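Local coordinates for putative cell filamentation protein (Bartonella quintana, PDB 4N67), which probably transfers AMP from ATP to target proteins as a Fic-domain effector secreted into host cells, and holds ADP in its nucleotide pocket here, at residues P106-V109 / G110-Q114; E144-T147 / A148-A152; S192-A195 / M196-N200; E202-K205 / D206-D210. The protein carries 2 engineered substitutions. All coordinates share one frame; numbering follows the deposited sequence.

Contact 1 (P106-V109 / G110-Q114); sequences PFAV and GSQIQ
Gln112 OE1 is gripped by two donors, the backbone N of Val109 at 2.9 Å and a water at 2.8 Å. The N-H...O hydrogen bond from Val109 is almost straight, 177° at the hydrogen, although Val109 N stands above the carbonyl plane of the glutamine and not on a lone pair. Val109 and Gln112 are the first and last residues of a type II' beta turn, which swings the chain from a loop into helix 112-126. The turn is closed by Gln112 N bonding to Val109 O at 3.0 Å, so backbone and side chain of the one glutamine hold the same valine from two points. Gly110 stands at the second position of the turn, where its positive phi is easily accommodated. For Gln112, CG lies anti to the carbonyl carbon (chi1 -70°) and the chain then runs extended; this carries CB and CG past Val109 O and brings OE1 back to Val109 N and beside Ala108 CA. The same water donates to Phe107 O at 3.0 Å and thus lengthens the clamp by two residues. This may steady one edge of the pocket, since Phe107 touches the ADP and stacks on His153, the histidine that opens the HPFxxGNGR sequence of Fic proteins. Just before the turn, Ala108 O accepts a hydrogen bond from Arg81. A small apolar patch completes the contact: Ala108 CB packs against Gln112 CB at 3.8 Å and meets Ile113 CG1 at 3.9 Å.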
loop_
_atom_site.group_PDB
_atom_site.type_symbol
_atom_site.label_atom_id
_atom_site.label_comp_id
_atom_site.label_asym_id
_atom_site.label_seq_id
_atom_site.Cartn_x
_atom_site.Cartn_y
_atom_site.Cartn_z
ATOM N N PRO A 106 6.728 2.908 15.424
ATOM C CA PRO A 106 5.812 1.918 14.910
ATOM C C PRO A 106 4.842 2.492 13.867
ATOM O O PRO A 106 4.731 3.713 13.696
ATOM C CB PRO A 106 5.037 1.501 16.161
ATOM C CG PRO A 106 4.944 2.760 16.948
ATOM C CD PRO A 106 6.273 3.440 16.730
ATOM N N PHE A 107 4.153 1.585 13.198
ATOM C CA PHE A 107 3.010 1.946 12.352
ATOM C C PHE A 107 1.809 2.291 13.230
ATOM O O PHE A 107 1.837 2.132 14.456
ATOM C CB PHE A 107 2.672 0.770 11.421
ATOM C CG PHE A 107 3.785 0.412 10.459
ATOM C CD1 PHE A 107 4.203 1.316 9.499
ATOM C CD2 PHE A 107 4.393 -0.828 10.504
ATOM C CE1 PHE A 107 5.213 1.003 8.610
ATOM C CE2 PHE A 107 5.394 -1.148 9.603
ATOM C CZ PHE A 107 5.803 -0.239 8.658
ATOM N N ALA A 108 0.738 2.737 12.587
ATOM C CA ALA A 108 -0.538 3.002 13.264
ATOM C C ALA A 108 -0.962 1.784 14.068
ATOM O O ALA A 108 -0.824 0.642 13.625
ATOM C CB ALA A 108 -1.605 3.355 12.222
ATOM N N VAL A 109 -1.460 2.051 15.278
ATOM C CA VAL A 109 -1.926 1.008 16.168
ATOM C C VAL A 109 -3.445 0.986 16.258
ATOM O O VAL A 109 -4.045 2.022 16.513
ATOM C CB VAL A 109 -1.356 1.242 17.570
ATOM C CG1 VAL A 109 -1.792 0.158 18.509
ATOM C CG2 VAL A 109 0.154 1.329 17.503
ATOM N N GLY A 110 -4.012 -0.192 16.029
ATOM C CA GLY A 110 -5.456 -0.464 16.210
ATOM C C GLY A 110 -6.318 0.508 15.444
ATOM O O GLY A 110 -6.195 0.608 14.241
ATOM N N SER A 111 -7.199 1.209 16.145
ATOM C CA SER A 111 -8.122 2.169 15.491
ATOM C C SER A 111 -7.460 3.421 14.862
ATOM O O SER A 111 -8.094 4.165 14.083
ATOM C CB SER A 111 -9.235 2.560 16.442
ATOM O OG SER A 111 -8.748 3.371 17.494
ATOM N N GLN A 112 -6.172 3.668 15.157
ATOM C CA GLN A 112 -5.434 4.685 14.418
ATOM C C GLN A 112 -5.457 4.398 12.914
ATOM O O GLN A 112 -5.354 5.316 12.104
ATOM C CB GLN A 112 -3.980 4.744 14.861
ATOM C CG GLN A 112 -3.855 5.306 16.248
ATOM C CD GLN A 112 -2.435 5.326 16.757
ATOM O OE1 GLN A 112 -1.518 4.781 16.131
ATOM N NE2 GLN A 112 -2.241 5.960 17.919
ATOM N N ILE A 113 -5.531 3.127 12.549
ATOM C CA ILE A 113 -5.501 2.748 11.131
ATOM C C ILE A 113 -6.711 3.374 10.467
ATOM O O ILE A 113 -6.576 4.031 9.458
ATOM C CB ILE A 113 -5.511 1.224 10.932
ATOM C CG1 ILE A 113 -4.219 0.589 11.486
ATOM C CG2 ILE A 113 -5.717 0.871 9.466
ATOM C CD1 ILE A 113 -4.254 -0.936 11.478
ATOM N N GLN A 114 -7.886 3.163 11.040
ATOM C CA GLN A 114 -9.116 3.725 10.438
ATOM C C GLN A 114 -9.121 5.249 10.467
ATOM O O GLN A 114 -9.523 5.899 9.478
ATOM C CB GLN A 114 -10.356 3.211 11.163
ATOM C CG GLN A 114 -10.586 1.704 11.081
ATOM C CD GLN A 114 -10.457 1.127 9.682
ATOM O OE1 GLN A 114 -10.940 1.694 8.684
ATOM N NE2 GLN A 114 -9.805 -0.017 9.599
HETATM O O HOH W 1 1.300 4.505 16.251
#

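Contact 2 (E144-T147 / A148-A152); sequences EVFT and ALDHA. With ADP (adenosine-5'-diphosphate), chain B.
Asp150 lies one helical turn beyond Phe146, and its side chain runs past that residue to the nucleotide. CB rests on the backbone, 3.5 Å from Phe146 O, the carbonyl that also accepts the bond from Asp150 N. CG is turned to a chi1 of -97°, away from the staggered positions, which brings the carboxylate beside the phenyl ring with the two planes 74° apart. OD1 accepts a hydrogen bond of 2.6 Å from the ribose O3' of ADP and a second from Gln163. OD2 lies 3.7 Å from Phe146 CE2 and is bonded to Ser192. Both carboxylate oxygens are therefore satisfied, and their separate partners should fix the rotation of the group. The ring contributes to the same spot: ADP O3' sits at its edge, near its plane, 3.6 Å from CE2. Around the helix, Val145 CG1 and Leu149 CD1 lie side by side at 4.2 Å. This is the end of helix 135-152, just before the Fic motif loop that binds the diphosphate. Val145 and Leu149 are wedged between helices 112-126 and 164-174, while Thr147 and His151 pack on helix 185-198.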
loop_
_atom_site.group_PDB
_atom_site.type_symbol
_atom_site.label_atom_id
_atom_site.label_comp_id
_atom_site.label_asym_id
_atom_site.label_seq_id
_atom_site.Cartn_x
_atom_site.Cartn_y
_atom_site.Cartn_z
ATOM N N GLU A 144 3.393 13.180 0.229
ATOM C CA GLU A 144 2.677 13.272 1.511
ATOM C C GLU A 144 1.589 12.199 1.636
ATOM O O GLU A 144 1.387 11.619 2.702
ATOM C CB GLU A 144 2.083 14.661 1.715
ATOM C CG GLU A 144 3.134 15.741 1.873
ATOM C CD GLU A 144 2.565 17.067 2.363
ATOM O OE1 GLU A 144 1.438 17.068 2.911
ATOM O OE2 GLU A 144 3.239 18.109 2.193
ATOM N N VAL A 145 0.874 11.933 0.558
ATOM C CA VAL A 145 -0.139 10.893 0.586
ATOM C C VAL A 145 0.563 9.558 0.869
ATOM O O VAL A 145 0.110 8.737 1.686
ATOM C CB VAL A 145 -0.903 10.832 -0.760
ATOM C CG1 VAL A 145 -1.749 9.566 -0.871
ATOM C CG2 VAL A 145 -1.741 12.085 -0.933
ATOM N N PHE A 146 1.678 9.325 0.193
ATOM C CA PHE A 146 2.397 8.053 0.358
ATOM C C PHE A 146 2.915 7.893 1.782
ATOM O O PHE A 146 2.835 6.802 2.357
ATOM C CB PHE A 146 3.563 7.919 -0.630
ATOM C CG PHE A 146 3.994 6.507 -0.809
ATOM C CD1 PHE A 146 3.244 5.672 -1.627
ATOM C CD2 PHE A 146 5.035 5.967 -0.080
ATOM C CE1 PHE A 146 3.546 4.349 -1.764
ATOM C CE2 PHE A 146 5.370 4.619 -0.235
ATOM C CZ PHE A 146 4.609 3.818 -1.083
ATOM N N THR A 147 3.484 8.941 2.349
ATOM C CA THR A 147 3.977 8.799 3.731
ATOM C C THR A 147 2.808 8.558 4.695
ATOM O O THR A 147 2.952 7.797 5.645
ATOM C CB THR A 147 4.847 9.975 4.182
ATOM O OG1 THR A 147 4.127 11.182 4.063
ATOM C CG2 THR A 147 6.071 10.079 3.308
ATOM N N ALA A 148 1.653 9.176 4.451
ATOM C CA ALA A 148 0.470 8.891 5.259
ATOM C C ALA A 148 0.058 7.426 5.149
ATOM O O ALA A 148 -0.237 6.764 6.157
ATOM C CB ALA A 148 -0.670 9.805 4.856
ATOM N N LEU A 149 0.061 6.900 3.934
ATOM C CA LEU A 149 -0.244 5.481 3.741
ATOM C C LEU A 149 0.775 4.589 4.426
ATOM O O LEU A 149 0.405 3.562 5.049
ATOM C CB LEU A 149 -0.323 5.143 2.246
ATOM C CG LEU A 149 -1.563 5.672 1.527
ATOM C CD1 LEU A 149 -1.369 5.519 0.020
ATOM C CD2 LEU A 149 -2.841 4.972 1.966
ATOM N N ASP A 150 2.041 4.966 4.315
ATOM C CA ASP A 150 3.127 4.174 4.920
ATOM C C ASP A 150 2.893 4.026 6.404
ATOM O O ASP A 150 3.035 2.922 6.933
ATOM C CB ASP A 150 4.515 4.830 4.742
ATOM C CG ASP A 150 5.311 4.291 3.580
ATOM O OD1 ASP A 150 5.018 3.205 3.068
ATOM O OD2 ASP A 150 6.353 4.931 3.267
ATOM N N HIS A 151 2.567 5.125 7.076
ATOM C CA HIS A 151 2.375 5.080 8.508
ATOM C C HIS A 151 1.145 4.265 8.866
ATOM O O HIS A 151 1.171 3.511 9.833
ATOM C CB HIS A 151 2.275 6.472 9.125
ATOM C CG HIS A 151 2.152 6.425 10.611
ATOM N ND1 HIS A 151 0.938 6.437 11.253
ATOM C CD2 HIS A 151 3.091 6.300 11.581
ATOM C CE1 HIS A 151 1.129 6.312 12.555
ATOM N NE2 HIS A 151 2.426 6.241 12.783
ATOM N N ALA A 152 0.071 4.423 8.112
ATOM C CA ALA A 152 -1.156 3.671 8.426
ATOM C C ALA A 152 -0.949 2.147 8.312
ATOM O O ALA A 152 -1.466 1.380 9.130
ATOM C CB ALA A 152 -2.303 4.114 7.539
HETATM P PB ADP B . 4.648 -5.501 3.841
HETATM O O1B ADP B . 5.104 -6.042 5.205
HETATM O O2B ADP B . 3.425 -4.666 4.002
HETATM O O3B ADP B . 4.475 -6.577 2.765
HETATM P PA ADP B . 6.418 -3.675 2.364
HETATM O O1A ADP B . 7.820 -4.046 1.856
HETATM O O2A ADP B . 5.297 -3.744 1.353
HETATM O O3A ADP B . 6.005 -4.674 3.599
HETATM O "O5'" ADP B . 6.533 -2.252 3.059
HETATM C "C5'" ADP B . 5.383 -1.431 3.293
HETATM C "C4'" ADP B . 5.826 0.027 3.222
HETATM O "O4'" ADP B . 6.607 0.348 4.391
HETATM C "C3'" ADP B . 6.675 0.337 1.993
HETATM O "O3'" ADP B . 6.251 1.573 1.384
HETATM C "C2'" ADP B . 8.077 0.461 2.561
HETATM O "O2'" ADP B . 8.951 1.315 1.811
HETATM C "C1'" ADP B . 7.804 1.009 3.932
HETATM N N9 ADP B . 8.875 0.779 4.923
HETATM C C8 ADP B . 9.852 -0.149 4.922
HETATM N N7 ADP B . 10.582 0.005 6.053
HETATM C C5 ADP B . 10.081 1.015 6.773
HETATM C C6 ADP B . 10.380 1.694 8.042
HETATM N N6 ADP B . 11.435 1.233 8.779
HETATM N N1 ADP B . 9.611 2.713 8.456
HETATM C C2 ADP B . 8.560 3.127 7.694
HETATM N N3 ADP B . 8.246 2.547 6.513
HETATM C C4 ADP B . 8.937 1.522 6.018
#

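Contact 3 (S192-A195 / M196-N200); sequences SIEA and MQHNN. With ADP (adenosine-5'-diphosphate), chain B.
Ile193 and Gln197, a turn apart on helix 185-198 and touching through CG2 and CG at 4.0 Å, both reach the adenine of ADP. Ile193 CG1 comes within 3.5 Å of N6, and Gln197 NE2 gives N1 a long but straight bond of 3.3 Å, 173° at the hydrogen. Met196 reaches C2 with SD at 3.6 Å; its CG lies anti to the backbone N (chi1 -163°), which sends the sulfur toward the base. At the ribose, O2' donates to Ser192 OG at 2.7 Å. Together the four residues form one wall of the nucleotide pocket.

A second partner helps to orient the amide of Gln197: its NE2 is shared with the carbonyl of Val105, so the amide does not serve the nucleotide alone. Behind these groups the helix winds to its end. Asn199 leaves helical geometry with positive phi, and the chain turns back so that Asn200 N bonds to Glu194 O at 2.9 Å. The side chains repeat that closure: Asn200 ND2 donates to Glu194 OE1 at 2.9 Å on the anti side of the carboxylate, with the two planes strongly turned against each other. The other oxygen, OE2, meets the edge of the His198 ring at CD2, 3.2 Å away. Asn200 OD1 in turn caps the N of Glu202, so this residue joins the end of one helix to the start of helix 202-211. Ala195 and Met196 face helix 135-152, and Glu194 leans on Pro203.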
loop_
_atom_site.group_PDB
_atom_site.type_symbol
_atom_site.label_atom_id
_atom_site.label_comp_id
_atom_site.label_asym_id
_atom_site.label_seq_id
_atom_site.Cartn_x
_atom_site.Cartn_y
_atom_site.Cartn_z
ATOM N N SER A 192 11.082 5.793 2.601
ATOM C CA SER A 192 10.063 5.448 3.616
ATOM C C SER A 192 10.607 5.552 5.052
ATOM O O SER A 192 9.998 6.160 5.925
ATOM C CB SER A 192 9.542 4.042 3.368
ATOM O OG SER A 192 8.690 3.976 2.213
ATOM N N ILE A 193 11.802 5.018 5.248
ATOM C CA ILE A 193 12.488 5.112 6.529
ATOM C C ILE A 193 12.776 6.556 6.914
ATOM O O ILE A 193 12.498 6.984 8.038
ATOM C CB ILE A 193 13.799 4.313 6.475
ATOM C CG1 ILE A 193 13.507 2.820 6.375
ATOM C CG2 ILE A 193 14.659 4.616 7.705
ATOM C CD1 ILE A 193 14.691 1.989 5.931
ATOM N N GLU A 194 13.358 7.332 5.993
ATOM C CA GLU A 194 13.634 8.724 6.284
ATOM C C GLU A 194 12.394 9.468 6.740
ATOM O O GLU A 194 12.439 10.230 7.712
ATOM C CB GLU A 194 14.248 9.420 5.062
ATOM C CG GLU A 194 15.742 9.157 4.875
ATOM C CD GLU A 194 16.546 9.600 6.079
ATOM O OE1 GLU A 194 16.397 10.762 6.516
ATOM O OE2 GLU A 194 17.277 8.753 6.617
ATOM N N ALA A 195 11.267 9.259 6.041
ATOM C CA ALA A 195 10.060 9.981 6.391
ATOM C C ALA A 195 9.514 9.558 7.753
ATOM O O ALA A 195 9.208 10.393 8.585
ATOM C CB ALA A 195 8.989 9.820 5.307
ATOM N N MET A 196 9.407 8.265 7.982
ATOM C CA MET A 196 8.708 7.798 9.180
ATOM C C MET A 196 9.586 7.680 10.435
ATOM O O MET A 196 9.121 7.932 11.554
ATOM C CB MET A 196 8.052 6.460 8.927
ATOM C CG MET A 196 6.995 6.151 9.974
ATOM S SD MET A 196 6.007 4.700 9.649
ATOM C CE MET A 196 6.580 3.577 10.923
ATOM N N GLN A 197 10.831 7.281 10.240
ATOM C CA GLN A 197 11.756 7.045 11.363
ATOM C C GLN A 197 12.523 8.306 11.710
ATOM O O GLN A 197 12.864 8.525 12.885
ATOM C CB GLN A 197 12.728 5.924 11.007
ATOM C CG GLN A 197 12.088 4.591 10.729
ATOM C CD GLN A 197 11.266 4.076 11.906
ATOM O OE1 GLN A 197 11.611 4.293 13.065
ATOM N NE2 GLN A 197 10.182 3.370 11.601
ATOM N N HIS A 198 12.793 9.148 10.705
ATOM C CA HIS A 198 13.693 10.306 10.887
ATOM C C HIS A 198 13.078 11.663 10.592
ATOM O O HIS A 198 13.783 12.684 10.621
ATOM C CB HIS A 198 14.964 10.108 10.062
ATOM C CG HIS A 198 15.643 8.808 10.327
ATOM N ND1 HIS A 198 15.841 8.317 11.601
ATOM C CD2 HIS A 198 16.172 7.889 9.488
ATOM C CE1 HIS A 198 16.466 7.154 11.535
ATOM N NE2 HIS A 198 16.683 6.873 10.262
ATOM N N ASN A 199 11.766 11.687 10.360
ATOM C CA ASN A 199 11.020 12.933 10.179
ATOM C C ASN A 199 11.640 13.763 9.063
ATOM O O ASN A 199 11.805 14.981 9.193
ATOM C CB ASN A 199 10.997 13.730 11.489
ATOM C CG ASN A 199 9.978 14.855 11.470
ATOM O OD1 ASN A 199 8.875 14.703 10.939
ATOM N ND2 ASN A 199 10.345 15.996 12.046
ATOM N N ASN A 200 12.036 13.080 7.994
ATOM C CA ASN A 200 12.680 13.724 6.864
ATOM C C ASN A 200 11.890 13.429 5.596
ATOM O O ASN A 200 12.059 12.362 5.003
ATOM C CB ASN A 200 14.113 13.242 6.696
ATOM C CG ASN A 200 14.776 13.838 5.477
ATOM O OD1 ASN A 200 14.295 14.831 4.917
ATOM N ND2 ASN A 200 15.861 13.228 5.041
HETATM P PB ADP B . 4.648 -5.501 3.841
HETATM O O1B ADP B . 5.104 -6.042 5.205
HETATM O O2B ADP B . 3.425 -4.666 4.002
HETATM O O3B ADP B . 4.475 -6.577 2.765
HETATM P PA ADP B . 6.418 -3.675 2.364
HETATM O O1A ADP B . 7.820 -4.046 1.856
HETATM O O2A ADP B . 5.297 -3.744 1.353
HETATM O O3A ADP B . 6.005 -4.674 3.599
HETATM O "O5'" ADP B . 6.533 -2.252 3.059
HETATM C "C5'" ADP B . 5.383 -1.431 3.293
HETATM C "C4'" ADP B . 5.826 0.027 3.222
HETATM O "O4'" ADP B . 6.607 0.348 4.391
HETATM C "C3'" ADP B . 6.675 0.337 1.993
HETATM O "O3'" ADP B . 6.251 1.573 1.384
HETATM C "C2'" ADP B . 8.077 0.461 2.561
HETATM O "O2'" ADP B . 8.951 1.315 1.811
HETATM C "C1'" ADP B . 7.804 1.009 3.932
HETATM N N9 ADP B . 8.875 0.779 4.923
HETATM C C8 ADP B . 9.852 -0.149 4.922
HETATM N N7 ADP B . 10.582 0.005 6.053
HETATM C C5 ADP B . 10.081 1.015 6.773
HETATM C C6 ADP B . 10.380 1.694 8.042
HETATM N N6 ADP B . 11.435 1.233 8.779
HETATM N N1 ADP B . 9.611 2.713 8.456
HETATM C C2 ADP B . 8.560 3.127 7.694
HETATM N N3 ADP B . 8.246 2.547 6.513
HETATM C C4 ADP B . 8.937 1.522 6.018
#

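Contact 4 (E202-K205 / D206-D210); sequences EPMK and DLFED
The Phe208 ring is met at its edge by Met204 from one helical turn earlier. Met204 O lies in the ring plane, 3.3 Å from CD1, while SD approaches CE1 at 3.8 Å. The sulfur sits 5.0 Å from the ring centroid and 82° off the normal, a Met-aromatic contact made at the edge. One face of the ring is occupied by Leu207, whose CD2 lies 4.0 Å above the plane and is offset toward the rim. For Met204, CG lies anti to the backbone N (chi1 -165°) and the chain then bends at its next two torsions; this lays the thioether beside the ring, both side chains pointing the same way. Helix 202-211 turns this apolar side inward: Met204 packs on Phe146 and Asp150 of helix 135-152 and on Ser192 of helix 185-198, close to the ADP, and Leu207 rests on Met188.

Another side of the helix carries charge. Lys205 NZ stands among three carboxylates, 3.5 Å from Glu202 OE2, 3.5 Å from Asp206 OD1 and a long 3.9 Å from Glu209 OE2. Lys205 and Glu209 run side by side, whereas Asp206 comes across the lysine chain. The helix is thus amphipathic, with sulfur and phenyl packed against the nucleotide-binding helices and a salt-bridge network on the flank. No bridge is short, so the attraction is spread over several partners, and the one ammonium probably offsets the repulsion between Glu202 OE2 and Asp206 OD1, 4.8 Å apart.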
loop_
_atom_site.group_PDB
_atom_site.type_symbol
_atom_site.label_atom_id
_atom_site.label_comp_id
_atom_site.label_asym_id
_atom_site.label_seq_id
_atom_site.Cartn_x
_atom_site.Cartn_y
_atom_site.Cartn_z
ATOM N N GLU A 202 12.073 14.843 2.634
ATOM C CA GLU A 202 12.696 15.200 1.363
ATOM C C GLU A 202 12.971 14.027 0.413
ATOM O O GLU A 202 12.691 14.139 -0.775
ATOM C CB GLU A 202 13.972 16.016 1.609
ATOM C CG GLU A 202 13.667 17.354 2.246
ATOM C CD GLU A 202 12.815 18.235 1.367
ATOM O OE1 GLU A 202 11.706 18.621 1.801
ATOM O OE2 GLU A 202 13.249 18.529 0.232
ATOM N N PRO A 203 13.495 12.902 0.916
ATOM C CA PRO A 203 13.747 11.788 0.008
ATOM C C PRO A 203 12.499 11.297 -0.716
ATOM O O PRO A 203 12.575 10.936 -1.886
ATOM C CB PRO A 203 14.369 10.731 0.919
ATOM C CG PRO A 203 15.114 11.556 1.904
ATOM C CD PRO A 203 14.207 12.718 2.197
ATOM N N MET A 204 11.366 11.293 -0.031
ATOM C CA MET A 204 10.127 10.845 -0.682
ATOM C C MET A 204 9.686 11.821 -1.764
ATOM O O MET A 204 9.209 11.376 -2.815
ATOM C CB MET A 204 8.993 10.647 0.331
ATOM C CG MET A 204 7.810 9.846 -0.211
ATOM S SD MET A 204 8.172 8.125 -0.566
ATOM C CE MET A 204 8.209 7.486 1.107
ATOM N N LYS A 205 9.814 13.120 -1.492
ATOM C CA LYS A 205 9.497 14.135 -2.497
ATOM C C LYS A 205 10.365 13.945 -3.742
ATOM O O LYS A 205 9.866 13.940 -4.859
ATOM C CB LYS A 205 9.672 15.528 -1.904
ATOM C CG LYS A 205 9.494 16.659 -2.906
ATOM C CD LYS A 205 9.875 18.000 -2.306
ATOM C CE LYS A 205 11.364 18.131 -2.051
ATOM N NZ LYS A 205 12.154 18.843 -3.100
ATOM N N ASP A 206 11.658 13.722 -3.545
ATOM C CA ASP A 206 12.583 13.556 -4.660
ATOM C C ASP A 206 12.243 12.308 -5.470
ATOM O O ASP A 206 12.363 12.286 -6.696
ATOM C CB ASP A 206 14.028 13.461 -4.147
ATOM C CG ASP A 206 14.559 14.779 -3.577
ATOM O OD1 ASP A 206 13.913 15.840 -3.716
ATOM O OD2 ASP A 206 15.656 14.744 -2.971
ATOM N N LEU A 207 11.894 11.241 -4.753
ATOM C CA LEU A 207 11.498 9.986 -5.354
ATOM C C LEU A 207 10.299 10.213 -6.296
ATOM O O LEU A 207 10.331 9.817 -7.454
ATOM C CB LEU A 207 11.159 8.966 -4.247
ATOM C CG LEU A 207 10.819 7.555 -4.733
ATOM C CD1 LEU A 207 11.132 6.526 -3.627
ATOM C CD2 LEU A 207 9.386 7.432 -5.208
ATOM N N PHE A 208 9.272 10.877 -5.796
ATOM C CA PHE A 208 8.077 11.101 -6.624
ATOM C C PHE A 208 8.373 12.026 -7.794
ATOM O O PHE A 208 7.913 11.777 -8.878
ATOM C CB PHE A 208 6.853 11.536 -5.797
ATOM C CG PHE A 208 6.118 10.374 -5.195
ATOM C CD1 PHE A 208 6.462 9.857 -3.941
ATOM C CD2 PHE A 208 5.126 9.732 -5.921
ATOM C CE1 PHE A 208 5.820 8.742 -3.448
ATOM C CE2 PHE A 208 4.478 8.633 -5.419
ATOM C CZ PHE A 208 4.824 8.136 -4.198
ATOM N N GLU A 209 9.184 13.050 -7.591
ATOM C CA GLU A 209 9.635 13.835 -8.748
ATOM C C GLU A 209 10.294 12.964 -9.813
ATOM O O GLU A 209 10.035 13.126 -11.024
ATOM C CB GLU A 209 10.587 14.951 -8.336
ATOM C CG GLU A 209 9.957 16.025 -7.475
ATOM C CD GLU A 209 10.916 17.155 -7.117
ATOM O OE1 GLU A 209 12.138 17.053 -7.408
ATOM O OE2 GLU A 209 10.441 18.164 -6.551
ATOM N N ASP A 210 11.162 12.062 -9.377
ATOM C CA ASP A 210 11.970 11.275 -10.290
ATOM C C ASP A 210 11.211 10.243 -11.096
ATOM O O ASP A 210 11.658 9.876 -12.180
ATOM C CB ASP A 210 13.136 10.593 -9.547
ATOM C CG ASP A 210 14.259 11.561 -9.204
ATOM O OD1 ASP A 210 14.291 12.673 -9.762
ATOM O OD2 ASP A 210 15.082 11.193 -8.347
#

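All four contacts are local and follow one another in series from the N terminus, with no nesting or crossing. Contact 1 turns the chain into helix 112-126, contact 2 is the last part of helix 135-152, contact 3 ends helix 185-198, and contact 4 occupies the helix that follows directly. In space contact 2 touches all the others. Its His151 O lies 2.9 Å from Ala108 N of contact 1, its Asp150 is linked to Ser192 of contact 3, and its Phe146 packs on Met204 and Phe208 of contact 4. Contacts 1 and 3 also meet, at Phe107 and Met196. Contact 1 therefore comes at the nucleotide from the loop and contacts 2 and 3 from the helices, backed by contact 4.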